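Local coordinates for protein ribokinase (Cryptococcus neoformans var. grubii serotype A, PDB 6CW5) that probably phosphorylates D-ribose at O-5 with ATP and a divalent cation, most likely magnesium, giving D-ribose 5-phosphate and ADP, at residues S20-E25 with Q144-L149; F170-M175 with S190-N195. All coordinates share one frame; numbering follows the deposited sequence.

Interaction 1: residues S20-E25 with Q144-L149. With GOL (glycerol), chain B.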
# COMPACT_ATOMS: atom_id res chain seq x y z
N SER A 20 8.11 11.43 1.71
CA SER A 20 8.38 11.61 3.13
C SER A 20 8.70 13.05 3.48
O SER A 20 9.17 13.83 2.64
CB SER A 20 9.58 10.73 3.50
OG SER A 20 10.68 11.09 2.67
N VAL A 21 8.51 13.37 4.77
CA VAL A 21 9.00 14.58 5.40
C VAL A 21 9.78 14.16 6.63
O VAL A 21 9.27 13.39 7.45
CB VAL A 21 7.85 15.51 5.81
CG1 VAL A 21 8.38 16.79 6.49
CG2 VAL A 21 7.01 15.85 4.58
N ASN A 22 11.02 14.64 6.75
CA ASN A 22 11.87 14.31 7.89
C ASN A 22 12.33 15.58 8.57
O ASN A 22 12.57 16.61 7.92
CB ASN A 22 13.13 13.54 7.48
CG ASN A 22 12.84 12.14 6.99
OD1 ASN A 22 11.87 11.52 7.38
ND2 ASN A 22 13.71 11.64 6.16
N ILE A 23 12.48 15.49 9.88
CA ILE A 23 13.32 16.44 10.61
C ILE A 23 14.70 15.81 10.64
O ILE A 23 14.88 14.74 11.22
CB ILE A 23 12.77 16.71 12.01
CG1 ILE A 23 11.40 17.36 11.88
CG2 ILE A 23 13.75 17.61 12.79
CD1 ILE A 23 10.67 17.57 13.22
N ASP A 24 15.67 16.45 9.97
CA ASP A 24 17.04 15.95 9.90
C ASP A 24 17.80 16.45 11.11
O ASP A 24 17.81 17.65 11.39
CB ASP A 24 17.74 16.45 8.64
CG ASP A 24 17.22 15.79 7.35
OD1 ASP A 24 16.37 14.88 7.44
OD2 ASP A 24 17.70 16.19 6.28
N GLU A 25 18.47 15.54 11.80
CA GLU A 25 19.36 15.92 12.89
C GLU A 25 20.77 15.57 12.47
O GLU A 25 21.10 14.38 12.35
CB GLU A 25 18.95 15.20 14.16
CG GLU A 25 17.66 15.71 14.73
CD GLU A 25 17.33 15.03 16.03
OE1 GLU A 25 17.07 13.82 16.00
OE2 GLU A 25 17.37 15.70 17.09
N GLN A 144 9.75 8.03 -3.92
CA GLN A 144 11.03 7.52 -3.42
C GLN A 144 10.70 6.29 -2.61
O GLN A 144 9.78 5.57 -2.96
CB GLN A 144 11.77 8.56 -2.58
CG GLN A 144 11.81 9.96 -3.27
CD GLN A 144 10.58 10.78 -2.92
OE1 GLN A 144 9.94 10.56 -1.89
NE2 GLN A 144 10.24 11.75 -3.80
N ASN A 145 11.41 6.06 -1.49
CA ASN A 145 11.09 4.84 -0.75
C ASN A 145 11.11 5.08 0.75
O ASN A 145 11.45 4.18 1.51
CB ASN A 145 12.05 3.68 -1.10
CG ASN A 145 11.54 2.32 -0.59
OD1 ASN A 145 10.33 2.03 -0.66
ND2 ASN A 145 12.45 1.47 -0.08
N GLU A 146 10.72 6.27 1.20
CA GLU A 146 10.69 6.56 2.64
C GLU A 146 9.28 6.52 3.22
O GLU A 146 9.09 6.98 4.35
CB GLU A 146 11.33 7.92 2.94
CG GLU A 146 12.84 7.92 2.71
CD GLU A 146 13.55 9.21 3.12
OE1 GLU A 146 12.91 10.29 3.20
OE2 GLU A 146 14.79 9.14 3.31
N VAL A 147 8.31 6.03 2.46
CA VAL A 147 6.94 5.79 2.92
C VAL A 147 6.63 4.33 2.65
O VAL A 147 7.48 3.64 2.04
CB VAL A 147 5.95 6.76 2.24
CG1 VAL A 147 6.43 8.19 2.46
CG2 VAL A 147 5.81 6.45 0.72
N PRO A 148 5.47 3.78 3.07
CA PRO A 148 5.24 2.34 2.92
C PRO A 148 5.29 1.99 1.45
O PRO A 148 4.70 2.68 0.62
CB PRO A 148 3.83 2.12 3.48
CG PRO A 148 3.68 3.24 4.50
CD PRO A 148 4.38 4.41 3.86
N LEU A 149 5.99 0.89 1.13
CA LEU A 149 6.18 0.57 -0.29
C LEU A 149 4.84 0.34 -0.98
O LEU A 149 4.68 0.69 -2.15
CB LEU A 149 7.07 -0.66 -0.45
CG LEU A 149 7.34 -1.12 -1.90
CD1 LEU A 149 7.98 0.00 -2.72
CD2 LEU A 149 8.23 -2.41 -1.89
C1 GOL B . 17.37 13.90 3.51
O1 GOL B . 17.16 15.25 4.02
C2 GOL B . 17.14 12.95 4.72
O2 GOL B . 15.96 13.24 5.38
C3 GOL B . 17.20 11.50 4.21
O3 GOL B . 16.12 11.37 3.29
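Ser20 and Glu146 bring the two backbones nearest, their CA atoms 5.6 Å apart, and from there the chains diverge. Residues 20-21 lead into strand 22-29, while 144-147 form an irregular loop ending at Pro148, the N-cap of helix 149-161. The OG of Ser20, placed between its own backbone N and carbonyl carbon (chi1 57°), donates to Glu146 OE1. At 2.4 Å between Ser20 OG and Glu146 OE1 this bond is very short, and its exact length deserves caution. The same OE1 accepts from the backbone N of Lys51, and Gly52 N bonds to Ser20 OG, which ties both groups to the start of helix 51-61. Beside them, Val147 CG1 lies against the backbone N of Ser20 at 3.7 Å.

This is the sugar end of the PfkB-family fold, where the small four-stranded sheet carrying 22-29 meets the loops of the large one; Asn22, Asp24 and Glu146 are predicted to bind the substrate. A glycerol, probably from the crystallisation liquor, occupies the site. Asn22 ND2 reaches glycerol O2 at 2.9 Å in a nearly straight bond (178°). O2 in turn donates to Asp24 OD1, and glycerol O1 to Asp24 OD2, engaging both carboxylate oxygens. From the other segment, Glu146, extended beyond CG, presents OE2 to glycerol O3 at 2.6 Å.

Interaction 2: residues F170-M175 with S190-N195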
# COMPACT_ATOMS: atom_id res chain seq x y z
N PHE A 170 11.16 7.84 -10.22
CA PHE A 170 11.35 7.08 -8.98
C PHE A 170 12.82 7.12 -8.58
O PHE A 170 13.70 6.94 -9.42
CB PHE A 170 10.90 5.65 -9.22
CG PHE A 170 11.17 4.69 -8.09
CD1 PHE A 170 10.72 4.94 -6.80
CD2 PHE A 170 11.77 3.46 -8.35
CE1 PHE A 170 10.91 4.01 -5.78
CE2 PHE A 170 11.99 2.54 -7.34
CZ PHE A 170 11.53 2.81 -6.05
N ASN A 171 13.07 7.35 -7.29
CA ASN A 171 14.41 7.33 -6.72
C ASN A 171 14.40 6.28 -5.61
O ASN A 171 13.75 6.49 -4.56
CB ASN A 171 14.74 8.74 -6.21
CG ASN A 171 16.07 8.86 -5.48
OD1 ASN A 171 16.16 9.60 -4.49
ND2 ASN A 171 17.12 8.21 -5.99
N PRO A 172 15.02 5.12 -5.79
CA PRO A 172 14.85 4.04 -4.78
C PRO A 172 15.70 4.23 -3.53
O PRO A 172 16.73 3.58 -3.32
CB PRO A 172 15.25 2.78 -5.54
CG PRO A 172 16.31 3.31 -6.59
CD PRO A 172 15.82 4.69 -6.97
N SER A 173 15.27 5.17 -2.69
CA SER A 173 16.03 5.55 -1.49
C SER A 173 15.09 5.61 -0.30
O SER A 173 14.12 6.39 -0.31
CB SER A 173 16.71 6.91 -1.68
OG SER A 173 17.36 7.28 -0.47
N PRO A 174 15.36 4.86 0.78
CA PRO A 174 16.46 3.88 0.90
C PRO A 174 16.24 2.70 -0.03
O PRO A 174 15.14 2.54 -0.51
CB PRO A 174 16.35 3.42 2.36
CG PRO A 174 14.88 3.72 2.74
CD PRO A 174 14.57 4.99 2.01
N MET A 175 17.27 1.88 -0.28
CA MET A 175 17.16 0.83 -1.27
C MET A 175 16.13 -0.23 -0.85
O MET A 175 15.99 -0.56 0.34
CB MET A 175 18.54 0.18 -1.50
CG MET A 175 18.58 -0.90 -2.61
SD MET A 175 17.83 -0.45 -4.15
CE MET A 175 18.81 1.01 -4.60
N SER A 190 8.33 6.01 -15.76
CA SER A 190 8.94 6.72 -16.89
C SER A 190 10.43 6.92 -16.70
O SER A 190 11.19 6.80 -17.67
CB SER A 190 8.28 8.09 -17.10
OG SER A 190 6.86 8.01 -17.08
N TRP A 191 10.86 7.28 -15.49
CA TRP A 191 12.26 7.61 -15.22
C TRP A 191 12.71 7.01 -13.90
O TRP A 191 12.04 7.16 -12.88
CB TRP A 191 12.47 9.12 -15.14
CG TRP A 191 12.42 9.80 -16.47
CD1 TRP A 191 11.36 10.47 -17.02
CD2 TRP A 191 13.48 9.88 -17.42
NE1 TRP A 191 11.72 10.97 -18.27
CE2 TRP A 191 13.02 10.61 -18.52
CE3 TRP A 191 14.80 9.39 -17.42
CZ2 TRP A 191 13.82 10.87 -19.63
CZ3 TRP A 191 15.60 9.66 -18.52
CH2 TRP A 191 15.10 10.39 -19.61
N LEU A 192 13.88 6.37 -13.93
CA LEU A 192 14.56 5.93 -12.72
C LEU A 192 15.74 6.86 -12.48
O LEU A 192 16.55 7.06 -13.39
CB LEU A 192 15.05 4.48 -12.87
CG LEU A 192 16.04 3.95 -11.81
CD1 LEU A 192 15.29 3.70 -10.48
CD2 LEU A 192 16.69 2.65 -12.30
N ILE A 193 15.87 7.39 -11.27
CA ILE A 193 17.02 8.21 -10.88
C ILE A 193 17.78 7.46 -9.80
O ILE A 193 17.24 7.20 -8.71
CB ILE A 193 16.61 9.60 -10.38
CG1 ILE A 193 15.77 10.33 -11.40
CG2 ILE A 193 17.88 10.43 -10.10
CD1 ILE A 193 15.46 11.78 -10.96
N VAL A 194 19.04 7.14 -10.08
CA VAL A 194 19.93 6.43 -9.15
C VAL A 194 21.30 7.08 -9.17
O VAL A 194 21.66 7.78 -10.12
CB VAL A 194 20.08 4.94 -9.52
CG1 VAL A 194 18.78 4.19 -9.19
CG2 VAL A 194 20.45 4.77 -11.04
N ASN A 195 22.11 6.81 -8.12
CA ASN A 195 23.55 7.01 -8.19
C ASN A 195 24.20 5.68 -8.55
O ASN A 195 23.52 4.66 -8.69
CB ASN A 195 24.09 7.60 -6.88
CG ASN A 195 23.81 6.71 -5.66
OD1 ASN A 195 23.90 5.49 -5.75
ND2 ASN A 195 23.45 7.32 -4.53
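Phe170 and Leu192 pair in parallel register at the end of strand 167-170: Phe170 N donates to Trp191 O, and Ile193 N to Phe170 O, the latter at 2.9 Å and almost straight (176°). Just past this pair, Asn171 takes over with its side chain. Its CB lies 3.9 Å from Ile193 O and CG 3.8 Å from the same oxygen. With CG anti to the backbone N (chi1 175°), the side chain runs forward in the direction of strand 191-195, and at the tip ND2 donates to Ile193 O at 2.9 Å. That donor stands above the carbonyl plane, 39° out of it. The other tip atom, OD1, accepts a weak hydrogen bond from Gln55 NE2.

Both strands belong to the parallel part of the central sheet of the ribokinase fold, with helix 178-183 in the crossover between them. Pro172, the centre of an inverse gamma turn, carries the chain off the sheet. Its CD packs on Leu192 CD1 and its CG on Val194 CG1, each at 3.7 Å and roughly at right angles. The Phe170 side chain lies beside that of Leu192 and points the same way, with Phe170 CD2 4.1 Å from Leu192 CD1, while Phe184 stacks on the ring.

How the interactions relate
Interactions 1 and 2 have centres 14 Å apart and join through the loops that follow strands 140-143 and 167-170. Asn145 makes two probable hydrogen bonds, from its ND2 to Pro174 O at 2.9 Å and from its backbone N to Ser173 O at 3.0 Å. Glu146 CG also packs on Pro174 CD at 3.5 Å, so a residue predicted to bind the sugar rests on the loop of interaction 2. The side chains of Gln144 and Asn171 lie about 6 and 4 Å from that of Asp281, the predicted proton acceptor. Interaction 1 lines the predicted sugar pocket, where glycerol sits, while strand 191-195 ends at Asn195, which has been seen to bind ADP, although this chain holds none.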